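Local coordinates for peroxisomal fatty acid beta-oxidation multifunctional protein MFP2 (Arabidopsis thaliana, PDB 2WTB), which hydrates long-chain enoyl-CoA and oxidises 3-hydroxyacyl-CoA with NAD+ in peroxisomal fatty acid beta-oxidation during seed germination, at residues A107-L112 with A133-P138; A126-P131 with I184-P189; T303-V308 with T468-I473; T631-V636 with K681-R686; F673-I678 with V712-P717. One frame throughout, in Å; residues are numbered along the deposited sequence.

Contact 1: A107-L112 with A133-P138; sequences AAIDGL and AQLGLP
Gly111 O is the best-held polar atom of this contact: one N-H and one weaker C-H donor from the other segment grip it. Gln134 N gives the hydrogen bond, 3.1 Å to Gly111 O with an N-H...O angle of 155°, and it comes from above the carbonyl plane. Ala133 CA makes a CA-H...O contact with the same oxygen at 3.2 Å. A second such contact runs back from Leu112 CA to Gln134 O at 3.4 Å; Leu112 and Gln134 are the one parallel bridge between the segments, both side chains on the same face. Gly111 turns the chain there with a positive phi of 69°, and its N makes a weak bond of 2.7 Å to Asp110 OD1. The apolar part centres on Ile109, whose CG2, anti to the backbone N, meets Leu135 CD2 at 4.1 Å, the two side chains crossing obliquely, and also lies 4.3 Å from Ala133 CB. The contact thus joins two sheets of the enoyl-CoA hydratase/isomerase (crotonase-like) region: strand 105-109 belongs to the larger sheet, and after the turn strand 112-114 pairs with strand 134-136 in a small three-stranded one. Helix 116-123, which carries the predicted catalytic Glu119, packs against Ile109 through Ala121 and against Leu135 through Leu118, while strand 173-174 flanks strand 134-136 through Lys174 and Val173.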
# COMPACT_ATOMS: atom_id res chain seq x y z
N ALA A 107 20.64 -12.33 21.38
CA ALA A 107 19.42 -12.54 20.62
C ALA A 107 19.62 -13.61 19.55
O ALA A 107 20.61 -13.59 18.82
CB ALA A 107 18.94 -11.24 20.00
N ALA A 108 18.69 -14.55 19.49
CA ALA A 108 18.70 -15.59 18.47
C ALA A 108 17.59 -15.31 17.47
O ALA A 108 16.42 -15.57 17.74
CB ALA A 108 18.52 -16.96 19.10
N ILE A 109 17.96 -14.78 16.31
CA ILE A 109 16.98 -14.31 15.34
C ILE A 109 16.71 -15.29 14.20
O ILE A 109 17.63 -15.79 13.56
CB ILE A 109 17.39 -12.95 14.74
CG1 ILE A 109 17.48 -11.88 15.84
CG2 ILE A 109 16.39 -12.52 13.67
CD1 ILE A 109 17.99 -10.54 15.34
N ASP A 110 15.43 -15.54 13.96
CA ASP A 110 14.99 -16.33 12.82
C ASP A 110 13.82 -15.61 12.16
O ASP A 110 13.09 -14.87 12.82
CB ASP A 110 14.55 -17.72 13.28
CG ASP A 110 14.37 -18.69 12.13
OD1 ASP A 110 14.72 -18.34 10.99
OD2 ASP A 110 13.88 -19.81 12.38
N GLY A 111 13.64 -15.83 10.86
CA GLY A 111 12.50 -15.28 10.15
C GLY A 111 12.55 -13.77 10.00
O GLY A 111 12.91 -13.27 8.94
N LEU A 112 12.18 -13.06 11.06
CA LEU A 112 12.18 -11.60 11.02
C LEU A 112 12.49 -10.95 12.37
O LEU A 112 12.36 -11.57 13.43
CB LEU A 112 10.86 -11.05 10.48
CG LEU A 112 9.53 -11.55 11.07
CD1 LEU A 112 9.48 -11.41 12.58
CD2 LEU A 112 8.37 -10.79 10.44
N ALA A 133 16.86 -13.89 7.15
CA ALA A 133 15.98 -13.16 8.06
C ALA A 133 15.92 -11.68 7.69
O ALA A 133 16.87 -11.12 7.14
CB ALA A 133 16.44 -13.33 9.49
N GLN A 134 14.79 -11.04 7.99
CA GLN A 134 14.60 -9.62 7.68
C GLN A 134 14.74 -8.75 8.91
O GLN A 134 14.17 -9.03 9.96
CB GLN A 134 13.24 -9.38 7.02
CG GLN A 134 13.17 -9.81 5.58
CD GLN A 134 11.91 -9.32 4.90
OE1 GLN A 134 11.57 -9.75 3.80
NE2 GLN A 134 11.20 -8.40 5.56
N LEU A 135 15.51 -7.67 8.76
CA LEU A 135 15.79 -6.76 9.86
C LEU A 135 15.55 -5.34 9.40
O LEU A 135 16.08 -4.92 8.37
CB LEU A 135 17.24 -6.92 10.30
CG LEU A 135 17.79 -8.35 10.24
CD1 LEU A 135 19.31 -8.34 10.26
CD2 LEU A 135 17.23 -9.20 11.37
N GLY A 136 14.75 -4.59 10.14
CA GLY A 136 14.45 -3.22 9.76
C GLY A 136 13.55 -2.47 10.73
O GLY A 136 13.06 -3.04 11.71
N LEU A 137 13.34 -1.19 10.44
CA LEU A 137 12.46 -0.35 11.23
C LEU A 137 11.42 0.32 10.33
O LEU A 137 11.66 1.40 9.81
CB LEU A 137 13.27 0.70 12.00
CG LEU A 137 14.21 0.18 13.08
CD1 LEU A 137 15.05 1.31 13.65
CD2 LEU A 137 13.44 -0.52 14.19
N PRO A 138 10.27 -0.34 10.15
CA PRO A 138 9.19 0.08 9.25
C PRO A 138 8.28 1.15 9.86
O PRO A 138 7.38 1.64 9.17
CB PRO A 138 8.39 -1.21 9.04
CG PRO A 138 9.18 -2.32 9.71
CD PRO A 138 9.98 -1.65 10.76

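Contact 2: A126-P131 with I184-P189; sequences ARISAP and IDAVVP
Strand 126-129 and the short strand 186-187 run parallel, with bridges Ile128-Ala186 and Ser129-Val187 and CA atoms about 5 Å apart. Ser129 N binds Ala186 O at 3.0 Å and Val188 N binds Ser129 O at 3.1 Å, both nearly along the C=O axis. Arg127 O accepts twice, from Asp185 N at 2.8 Å and from Ala186 N. Asp185 also reaches across with its side chain: CG is anti to its carbonyl carbon (chi1 -70°), and OD2 takes Arg127 N at 2.7 Å on its anti lone pair. The same oxygen lies in a long salt bridge, 3.6 Å, with Arg127 NH1, the guanidinium and carboxylate planes turned 47° apart; the guanidinium is further held by Ala121 O at NE and Met122 O at NH2. An alanine in place of Asp185 would probably leave Arg127 N without this acceptor and the guanidinium without its nearby countercharge, loosening the start of the pairing. On the face of Ile128 and Ala186, Ile128 CD1 touches Ala186 CB, and Ile128 CG2 meets Val188 CG2 at 3.6 Å. Ile184, shortly before strand 186-187, spreads CG2 and CD1 against Ser129 CB, the nearer being CG2 at 3.7 Å. Strand 186-187 is the last strand of the sheet within the chain, and strand 105-109 flanks strand 126-129 on its other side. Helix 193-205 packs on Ile128 through Leu193 and Trp200, whereas helix 175-181 meets Ser129, Pro131 and Val187.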
# COMPACT_ATOMS: atom_id res chain seq x y z
N ALA A 126 24.80 -9.20 21.68
CA ALA A 126 25.25 -9.82 20.44
C ALA A 126 24.05 -10.35 19.68
O ALA A 126 22.98 -10.54 20.26
CB ALA A 126 26.25 -10.93 20.72
N ARG A 127 24.21 -10.60 18.38
CA ARG A 127 23.09 -11.07 17.57
C ARG A 127 23.43 -12.23 16.64
O ARG A 127 24.31 -12.13 15.79
CB ARG A 127 22.49 -9.91 16.77
CG ARG A 127 21.72 -8.93 17.63
CD ARG A 127 21.96 -7.50 17.21
NE ARG A 127 22.12 -6.66 18.39
CZ ARG A 127 23.29 -6.25 18.86
NH1 ARG A 127 24.41 -6.58 18.24
NH2 ARG A 127 23.33 -5.49 19.94
N ILE A 128 22.71 -13.34 16.82
CA ILE A 128 22.82 -14.47 15.92
C ILE A 128 21.56 -14.54 15.07
O ILE A 128 20.45 -14.38 15.58
CB ILE A 128 22.97 -15.80 16.69
CG1 ILE A 128 24.07 -15.67 17.75
CG2 ILE A 128 23.28 -16.94 15.73
CD1 ILE A 128 25.36 -15.08 17.21
N SER A 129 21.72 -14.77 13.77
CA SER A 129 20.57 -14.76 12.87
C SER A 129 20.61 -15.89 11.84
O SER A 129 21.68 -16.36 11.46
CB SER A 129 20.47 -13.41 12.15
OG SER A 129 19.28 -13.33 11.38
N ALA A 130 19.43 -16.30 11.39
CA ALA A 130 19.31 -17.29 10.33
C ALA A 130 19.45 -16.60 8.98
O ALA A 130 19.13 -15.42 8.85
CB ALA A 130 17.97 -18.00 10.43
N PRO A 131 19.93 -17.34 7.97
CA PRO A 131 20.32 -16.84 6.65
C PRO A 131 19.51 -15.65 6.10
O PRO A 131 20.05 -14.54 6.05
CB PRO A 131 20.15 -18.07 5.76
CG PRO A 131 20.56 -19.19 6.66
CD PRO A 131 20.13 -18.80 8.06
N ILE A 184 24.27 -7.74 12.58
CA ILE A 184 24.24 -9.15 12.96
C ILE A 184 25.66 -9.68 13.15
O ILE A 184 26.52 -9.50 12.29
CB ILE A 184 23.56 -10.01 11.88
CG1 ILE A 184 22.10 -9.59 11.70
CG2 ILE A 184 23.64 -11.48 12.24
CD1 ILE A 184 21.24 -9.82 12.93
N ASP A 185 25.90 -10.33 14.28
CA ASP A 185 27.24 -10.80 14.64
C ASP A 185 27.63 -12.11 13.96
O ASP A 185 28.81 -12.38 13.76
CB ASP A 185 27.37 -10.94 16.15
CG ASP A 185 27.38 -9.60 16.86
OD1 ASP A 185 28.17 -8.72 16.46
OD2 ASP A 185 26.60 -9.43 17.83
N ALA A 186 26.63 -12.93 13.63
CA ALA A 186 26.90 -14.23 13.01
C ALA A 186 25.67 -14.79 12.31
O ALA A 186 24.54 -14.63 12.79
CB ALA A 186 27.42 -15.22 14.05
N VAL A 187 25.89 -15.44 11.17
CA VAL A 187 24.81 -16.08 10.43
C VAL A 187 24.99 -17.60 10.43
O VAL A 187 25.96 -18.11 9.87
CB VAL A 187 24.73 -15.58 8.98
CG1 VAL A 187 23.65 -16.34 8.22
CG2 VAL A 187 24.46 -14.09 8.94
N VAL A 188 24.06 -18.31 11.05
CA VAL A 188 24.11 -19.76 11.11
C VAL A 188 22.78 -20.34 10.67
O VAL A 188 21.77 -19.63 10.63
CB VAL A 188 24.44 -20.25 12.53
CG1 VAL A 188 25.81 -19.76 12.96
CG2 VAL A 188 23.37 -19.79 13.52
N PRO A 189 22.76 -21.65 10.34
CA PRO A 189 21.53 -22.35 9.97
C PRO A 189 20.50 -22.29 11.10
O PRO A 189 20.88 -22.29 12.27
CB PRO A 189 22.00 -23.79 9.77
CG PRO A 189 23.44 -23.68 9.44
CD PRO A 189 23.94 -22.52 10.24

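Contact 3: T303-V308 with T468-I473; sequences TDRGLV and TSAQVI
Gln471 reaches from the first turn of helix 470-482 to the loop that precedes strand 315-318. Its CB lies 4.0 Å from Leu307 CD1, and CG stands anti to the backbone N (chi1 174°). The chain then bends at chi2, 69°, which turns the amide toward the loop. There OE1 lies 3.7 Å from Leu307 CB, against the root of that side chain. NE2 gives Val308 O a nearly straight hydrogen bond of 3.0 Å, with an N-H...O angle of 173°. The acceptor lies in the amide plane of Gln471, whereas the nitrogen stands above the plane of the Val308 carbonyl. Asp475 OD1, a turn further along the helix, accepts from the same nitrogen and so helps to fix the rotation of the amide. Leu307 crosses Gln471 obliquely, and its CD1 comes to 3.7 Å from Gln471 N and 3.9 Å from Ala470 CB. Ala470 CB also lies under one face of the Arg305 guanidinium, 3.6 Å from Arg305 NH1, with the arginine chain extended from CG to NE. Ser469 caps this helix start, its OG accepting weakly from Val472 N. The contact thus fastens a surface loop to the NAD-binding region of the dehydrogenase. Across the segments the chemistry is one neutral hydrogen bond, apolar touches and a guanidinium face on a methyl, without a salt bridge; the nearby charge most likely to matter is Asp475, which shares the amide nitrogen.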
# COMPACT_ATOMS: atom_id res chain seq x y z
N THR A 303 -17.65 -13.91 1.89
CA THR A 303 -16.45 -14.49 2.47
C THR A 303 -16.65 -15.00 3.89
O THR A 303 -15.70 -15.40 4.56
CB THR A 303 -15.27 -13.50 2.45
OG1 THR A 303 -15.59 -12.35 3.25
CG2 THR A 303 -14.96 -13.07 1.03
N ASP A 304 -17.90 -14.98 4.36
CA ASP A 304 -18.22 -15.48 5.69
C ASP A 304 -19.00 -16.80 5.64
O ASP A 304 -19.53 -17.24 6.66
CB ASP A 304 -19.01 -14.43 6.47
CG ASP A 304 -20.19 -13.88 5.68
OD1 ASP A 304 -20.39 -14.32 4.53
OD2 ASP A 304 -20.91 -13.00 6.21
N ARG A 305 -19.06 -17.41 4.46
CA ARG A 305 -19.89 -18.60 4.24
C ARG A 305 -19.18 -19.92 4.52
O ARG A 305 -19.81 -20.97 4.58
CB ARG A 305 -20.42 -18.62 2.80
CG ARG A 305 -21.53 -17.63 2.51
CD ARG A 305 -22.16 -17.94 1.16
NE ARG A 305 -23.11 -16.91 0.74
CZ ARG A 305 -23.66 -16.86 -0.47
NH1 ARG A 305 -23.35 -17.78 -1.37
NH2 ARG A 305 -24.52 -15.90 -0.77
N GLY A 306 -17.86 -19.85 4.68
CA GLY A 306 -17.07 -21.03 4.94
C GLY A 306 -16.47 -21.61 3.68
O GLY A 306 -15.96 -22.74 3.69
N LEU A 307 -16.52 -20.85 2.60
CA LEU A 307 -15.93 -21.29 1.34
C LEU A 307 -14.41 -21.21 1.39
O LEU A 307 -13.84 -20.57 2.27
CB LEU A 307 -16.48 -20.48 0.15
CG LEU A 307 -18.01 -20.42 0.02
CD1 LEU A 307 -18.42 -19.74 -1.27
CD2 LEU A 307 -18.61 -21.81 0.11
N VAL A 308 -13.76 -21.86 0.43
CA VAL A 308 -12.31 -21.90 0.37
C VAL A 308 -11.89 -21.73 -1.09
O VAL A 308 -12.52 -22.28 -1.99
CB VAL A 308 -11.76 -23.23 0.93
CG1 VAL A 308 -10.31 -23.44 0.52
CG2 VAL A 308 -11.91 -23.28 2.44
N THR A 468 -22.98 -13.35 -10.10
CA THR A 468 -21.67 -13.87 -9.75
C THR A 468 -21.76 -14.69 -8.47
O THR A 468 -22.22 -14.20 -7.44
CB THR A 468 -20.64 -12.74 -9.55
OG1 THR A 468 -20.54 -11.96 -10.75
CG2 THR A 468 -19.28 -13.32 -9.21
N SER A 469 -21.32 -15.94 -8.55
CA SER A 469 -21.36 -16.82 -7.39
C SER A 469 -20.27 -16.48 -6.38
O SER A 469 -19.15 -16.12 -6.76
CB SER A 469 -21.22 -18.28 -7.83
OG SER A 469 -19.90 -18.56 -8.24
N ALA A 470 -20.60 -16.58 -5.10
CA ALA A 470 -19.66 -16.28 -4.04
C ALA A 470 -18.35 -17.03 -4.22
O ALA A 470 -17.27 -16.48 -3.99
CB ALA A 470 -20.27 -16.59 -2.68
N GLN A 471 -18.44 -18.29 -4.63
CA GLN A 471 -17.26 -19.14 -4.77
C GLN A 471 -16.29 -18.61 -5.82
O GLN A 471 -15.08 -18.77 -5.69
CB GLN A 471 -17.66 -20.58 -5.08
CG GLN A 471 -16.48 -21.50 -5.40
CD GLN A 471 -15.61 -21.77 -4.19
OE1 GLN A 471 -16.10 -22.19 -3.13
NE2 GLN A 471 -14.31 -21.55 -4.33
N VAL A 472 -16.82 -18.00 -6.87
CA VAL A 472 -15.98 -17.41 -7.91
C VAL A 472 -15.27 -16.17 -7.37
O VAL A 472 -14.09 -15.93 -7.66
CB VAL A 472 -16.79 -17.05 -9.17
CG1 VAL A 472 -15.93 -16.25 -10.15
CG2 VAL A 472 -17.31 -18.31 -9.84
N ILE A 473 -15.98 -15.38 -6.58
CA ILE A 473 -15.41 -14.19 -5.96
C ILE A 473 -14.30 -14.57 -4.98
O ILE A 473 -13.22 -13.98 -5.00
CB ILE A 473 -16.48 -13.36 -5.24
CG1 ILE A 473 -17.44 -12.73 -6.25
CG2 ILE A 473 -15.83 -12.29 -4.38
CD1 ILE A 473 -18.63 -12.05 -5.62

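Contact 4: T631-V636 with K681-R686; sequences TFFPVV and KYIYSR
The ring of Phe633 is the bump of this contact, projecting from helix 624-644 into a hollow of helix 680-694 formed by Tyr682, Ile683 and Arg686. The two short helical segments cross steeply, at -109°, with axes 10.7 Å apart at their closest, a distance spanned by the ring of Phe633 and by Ile683. Phe633 CG is anti to its carbonyl carbon (chi1 -81°), which sends the ring toward Ile683. That isoleucine lies over one face: CG1 sits 3.9 Å from the ring centroid, 28° off the normal, in a CH-pi contact, and CG2 touches Phe633 CD2 at 3.5 Å. Tyr682 bounds the hollow at the rim. Its ring meets Phe633 edge against edge, CE2 to CE2 at 3.7 Å, the two side chains crossing at about a right angle. Arg686 CB, 4.5 Å from Phe633 CE2, adds a looser wall. A turn further along helix 624-644, Val636 CG1 lies 4.3 Å from Ile683 CD1, so the isoleucine side chain wedges between Phe633 and Val636. Ala675 of helix 671-678 touches both Val636 and Ile683 and closes that side. No hydrogen bond joins the two segments; the hydroxyl of Tyr682 instead bonds Glu629 OE1, one turn earlier on the phenylalanine's helix. Cohesion therefore rests on carbon surfaces and fit of shape, with a polar tie just beyond the buried patch.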
# COMPACT_ATOMS: atom_id res chain seq x y z
N THR A 631 -12.82 20.67 -6.51
CA THR A 631 -12.41 19.57 -7.37
C THR A 631 -12.59 18.22 -6.68
O THR A 631 -12.74 17.19 -7.34
CB THR A 631 -10.94 19.74 -7.83
OG1 THR A 631 -10.82 20.93 -8.60
CG2 THR A 631 -10.50 18.56 -8.67
N PHE A 632 -12.59 18.22 -5.35
CA PHE A 632 -12.61 16.98 -4.59
C PHE A 632 -13.93 16.70 -3.88
O PHE A 632 -14.31 15.55 -3.69
CB PHE A 632 -11.45 16.94 -3.60
CG PHE A 632 -10.16 16.50 -4.20
CD1 PHE A 632 -9.91 15.16 -4.43
CD2 PHE A 632 -9.20 17.43 -4.57
CE1 PHE A 632 -8.72 14.76 -4.99
CE2 PHE A 632 -8.01 17.02 -5.14
CZ PHE A 632 -7.76 15.69 -5.35
N PHE A 633 -14.63 17.76 -3.48
CA PHE A 633 -15.92 17.59 -2.82
C PHE A 633 -16.94 16.91 -3.73
O PHE A 633 -17.73 16.09 -3.26
CB PHE A 633 -16.44 18.94 -2.30
CG PHE A 633 -15.83 19.36 -0.99
CD1 PHE A 633 -14.56 18.95 -0.65
CD2 PHE A 633 -16.54 20.16 -0.11
CE1 PHE A 633 -13.99 19.33 0.56
CE2 PHE A 633 -15.98 20.55 1.09
CZ PHE A 633 -14.71 20.14 1.43
N PRO A 634 -16.93 17.24 -5.03
CA PRO A 634 -17.78 16.49 -5.97
C PRO A 634 -17.39 15.02 -6.04
O PRO A 634 -18.24 14.17 -6.31
CB PRO A 634 -17.51 17.19 -7.31
CG PRO A 634 -17.11 18.57 -6.93
CD PRO A 634 -16.31 18.41 -5.67
N VAL A 635 -16.11 14.71 -5.81
CA VAL A 635 -15.66 13.32 -5.75
C VAL A 635 -16.19 12.65 -4.48
O VAL A 635 -16.63 11.50 -4.53
CB VAL A 635 -14.13 13.20 -5.80
CG1 VAL A 635 -13.70 11.79 -5.46
CG2 VAL A 635 -13.61 13.60 -7.17
N VAL A 636 -16.14 13.36 -3.36
CA VAL A 636 -16.74 12.87 -2.13
C VAL A 636 -18.21 12.58 -2.38
O VAL A 636 -18.72 11.52 -2.01
CB VAL A 636 -16.64 13.90 -0.99
CG1 VAL A 636 -17.44 13.43 0.22
CG2 VAL A 636 -15.19 14.16 -0.62
N LYS A 681 -21.20 18.23 7.50
CA LYS A 681 -21.98 19.45 7.54
C LYS A 681 -21.33 20.56 6.71
O LYS A 681 -22.01 21.29 5.99
CB LYS A 681 -22.20 19.92 8.98
CG LYS A 681 -23.34 20.91 9.15
CD LYS A 681 -23.80 20.98 10.60
CE LYS A 681 -25.11 21.74 10.72
NZ LYS A 681 -25.66 21.67 12.10
N TYR A 682 -20.01 20.67 6.81
CA TYR A 682 -19.26 21.62 6.01
C TYR A 682 -19.35 21.27 4.52
O TYR A 682 -19.84 22.07 3.72
CB TYR A 682 -17.79 21.64 6.44
CG TYR A 682 -16.93 22.59 5.65
CD1 TYR A 682 -16.66 23.87 6.12
CD2 TYR A 682 -16.37 22.22 4.43
CE1 TYR A 682 -15.87 24.75 5.40
CE2 TYR A 682 -15.58 23.09 3.71
CZ TYR A 682 -15.33 24.35 4.19
OH TYR A 682 -14.54 25.22 3.47
N ILE A 683 -18.89 20.08 4.17
CA ILE A 683 -18.93 19.61 2.78
C ILE A 683 -20.33 19.78 2.17
O ILE A 683 -20.46 20.18 1.02
CB ILE A 683 -18.51 18.13 2.68
CG1 ILE A 683 -17.07 17.95 3.18
CG2 ILE A 683 -18.63 17.63 1.24
CD1 ILE A 683 -16.54 16.55 3.02
N TYR A 684 -21.35 19.48 2.96
CA TYR A 684 -22.73 19.65 2.52
C TYR A 684 -23.05 21.12 2.26
O TYR A 684 -23.43 21.49 1.15
CB TYR A 684 -23.69 19.07 3.57
CG TYR A 684 -25.16 19.36 3.31
CD1 TYR A 684 -25.80 18.86 2.19
CD2 TYR A 684 -25.90 20.12 4.20
CE1 TYR A 684 -27.13 19.11 1.95
CE2 TYR A 684 -27.24 20.38 3.98
CZ TYR A 684 -27.85 19.87 2.85
OH TYR A 684 -29.19 20.13 2.62
N SER A 685 -22.89 21.94 3.29
CA SER A 685 -23.18 23.36 3.21
C SER A 685 -22.45 24.03 2.04
O SER A 685 -23.01 24.88 1.35
CB SER A 685 -22.82 24.07 4.52
OG SER A 685 -22.99 25.47 4.41
N ARG A 686 -21.20 23.63 1.84
CA ARG A 686 -20.37 24.21 0.79
C ARG A 686 -20.77 23.69 -0.59
O ARG A 686 -20.72 24.43 -1.58
CB ARG A 686 -18.89 23.92 1.05
CG ARG A 686 -17.92 24.66 0.15
CD ARG A 686 -17.56 26.03 0.71
NE ARG A 686 -18.72 26.92 0.82
CZ ARG A 686 -19.36 27.15 1.96
NH1 ARG A 686 -18.96 26.58 3.09
NH2 ARG A 686 -20.41 27.97 1.98

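Contact 5: F673-I678 with V712-P717; sequences FWADSI and VLLSAP
In the all-helical C-terminal part of the chain, helix 671-678 is tied through Asp676 to the loop that follows helix 702-710. The Asp676 carboxylate accepts from two successive backbone N-H groups, one on each oxygen. OD2 takes Leu714 N at 2.8 Å in an almost straight bond, 178° at the hydrogen, and OD1 takes Ser715 N at 2.9 Å, each through its syn lone pair. CG is anti to the carbonyl carbon (chi1 -85°), which aims the group from the helix at the loop. Ser715 OG donates to OD1 as well, over 3.2 Å and from above the carboxylate plane, so three bonds grip the acid and OD1 holds two of them. These N-H groups would be expected to stabilise the charged form of the carboxylate. Replacing Asp676 by an alanine would remove all three acceptor interactions and would probably let the 712-717 loop drift from the helix. Carbon atoms pad the acid: Leu713 CB approaches OD1, and Leu714 CB lies 3.5 Å from OD2. Further partners fix the surroundings, with Val712 O bonded to Ser680 OG and Ala716 O to Arg707 NH1. Leu714 also rests on Cys640 of helix 624-644, and from helix 671-678 the methyl of Ala675 meets its tip, CB to Leu714 CD1 at 4.3 Å.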
# COMPACT_ATOMS: atom_id res chain seq x y z
N PHE A 673 -12.28 8.90 4.44
CA PHE A 673 -11.67 9.26 5.72
C PHE A 673 -11.38 10.76 5.77
O PHE A 673 -11.51 11.39 6.82
CB PHE A 673 -10.39 8.46 5.94
CG PHE A 673 -9.71 8.76 7.25
CD1 PHE A 673 -9.91 7.93 8.35
CD2 PHE A 673 -8.87 9.85 7.38
CE1 PHE A 673 -9.28 8.20 9.55
CE2 PHE A 673 -8.24 10.12 8.58
CZ PHE A 673 -8.44 9.29 9.67
N TRP A 674 -10.99 11.32 4.63
CA TRP A 674 -10.67 12.74 4.53
C TRP A 674 -11.94 13.57 4.61
O TRP A 674 -11.98 14.61 5.27
CB TRP A 674 -9.92 13.02 3.22
CG TRP A 674 -9.64 14.47 2.97
CD1 TRP A 674 -8.73 15.26 3.61
CD2 TRP A 674 -10.26 15.31 1.98
NE1 TRP A 674 -8.76 16.53 3.10
CE2 TRP A 674 -9.69 16.59 2.10
CE3 TRP A 674 -11.26 15.10 1.02
CZ2 TRP A 674 -10.06 17.66 1.28
CZ3 TRP A 674 -11.63 16.16 0.21
CH2 TRP A 674 -11.04 17.43 0.35
N ALA A 675 -12.99 13.10 3.93
CA ALA A 675 -14.28 13.79 3.95
C ALA A 675 -14.80 13.98 5.37
O ALA A 675 -15.25 15.07 5.73
CB ALA A 675 -15.30 13.02 3.11
N ASP A 676 -14.73 12.92 6.18
CA ASP A 676 -15.14 13.01 7.57
C ASP A 676 -14.13 13.80 8.39
O ASP A 676 -14.44 14.29 9.48
CB ASP A 676 -15.34 11.62 8.17
CG ASP A 676 -16.72 11.06 7.89
OD1 ASP A 676 -16.88 9.82 7.91
OD2 ASP A 676 -17.65 11.86 7.64
N SER A 677 -12.92 13.92 7.87
CA SER A 677 -11.87 14.69 8.52
C SER A 677 -12.20 16.18 8.48
O SER A 677 -11.73 16.96 9.31
CB SER A 677 -10.52 14.43 7.85
OG SER A 677 -9.50 15.21 8.45
N ILE A 678 -13.02 16.56 7.50
CA ILE A 678 -13.42 17.94 7.32
C ILE A 678 -14.80 18.19 7.93
O ILE A 678 -15.07 19.27 8.46
CB ILE A 678 -13.45 18.32 5.83
CG1 ILE A 678 -12.04 18.27 5.24
CG2 ILE A 678 -14.05 19.71 5.64
CD1 ILE A 678 -11.98 18.62 3.78
N VAL A 712 -23.53 14.00 11.07
CA VAL A 712 -23.05 12.66 11.36
C VAL A 712 -21.94 12.23 10.40
O VAL A 712 -21.72 12.88 9.37
CB VAL A 712 -24.19 11.63 11.31
CG1 VAL A 712 -25.22 11.91 12.40
CG2 VAL A 712 -24.85 11.64 9.94
N LEU A 713 -21.25 11.15 10.73
CA LEU A 713 -20.14 10.67 9.91
C LEU A 713 -20.63 9.99 8.63
O LEU A 713 -21.63 9.27 8.64
CB LEU A 713 -19.25 9.71 10.70
CG LEU A 713 -18.69 10.23 12.02
CD1 LEU A 713 -19.71 10.05 13.14
CD2 LEU A 713 -17.39 9.53 12.37
N LEU A 714 -19.92 10.23 7.53
CA LEU A 714 -20.30 9.68 6.23
C LEU A 714 -19.82 8.24 6.07
O LEU A 714 -20.43 7.46 5.34
CB LEU A 714 -19.75 10.55 5.10
CG LEU A 714 -20.23 11.99 5.03
CD1 LEU A 714 -19.56 12.73 3.88
CD2 LEU A 714 -21.75 12.05 4.89
N SER A 715 -18.72 7.91 6.74
CA SER A 715 -18.12 6.59 6.60
C SER A 715 -18.89 5.54 7.41
O SER A 715 -18.64 4.35 7.28
CB SER A 715 -16.65 6.62 7.03
OG SER A 715 -15.88 7.41 6.14
N ALA A 716 -19.81 6.01 8.24
CA ALA A 716 -20.64 5.12 9.04
C ALA A 716 -21.42 4.17 8.14
O ALA A 716 -21.88 4.56 7.07
CB ALA A 716 -21.59 5.92 9.92
N PRO A 717 -21.56 2.90 8.57
CA PRO A 717 -22.25 1.87 7.80
C PRO A 717 -23.64 2.31 7.36
O PRO A 717 -24.31 3.05 8.09
CB PRO A 717 -22.36 0.71 8.80
CG PRO A 717 -21.19 0.90 9.70
CD PRO A 717 -21.03 2.39 9.85

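Along the chain, contacts 1 and 2 interleave in the N-terminal hydratase/isomerase region, contact 3 follows, and contacts 4 and 5 interleave near the C-terminus. Contacts 1 and 2, centres about 10 Å apart, share the pairing of strands 105-109 and 126-129, where Ile109 N and Ile128 O probably bond, and Leu135 packs on Ile184. Contacts 4 and 5, centres about 11 Å apart, share one helical cluster in which Phe633 meets Trp674. Contact 3 is isolated: its centre is about 36 Å from those of contacts 1 and 4 and about 30 Å from that of contact 5. The two pairs lie on opposite sides of the chain's centre, matching the division between hydratase and dehydrogenase parts.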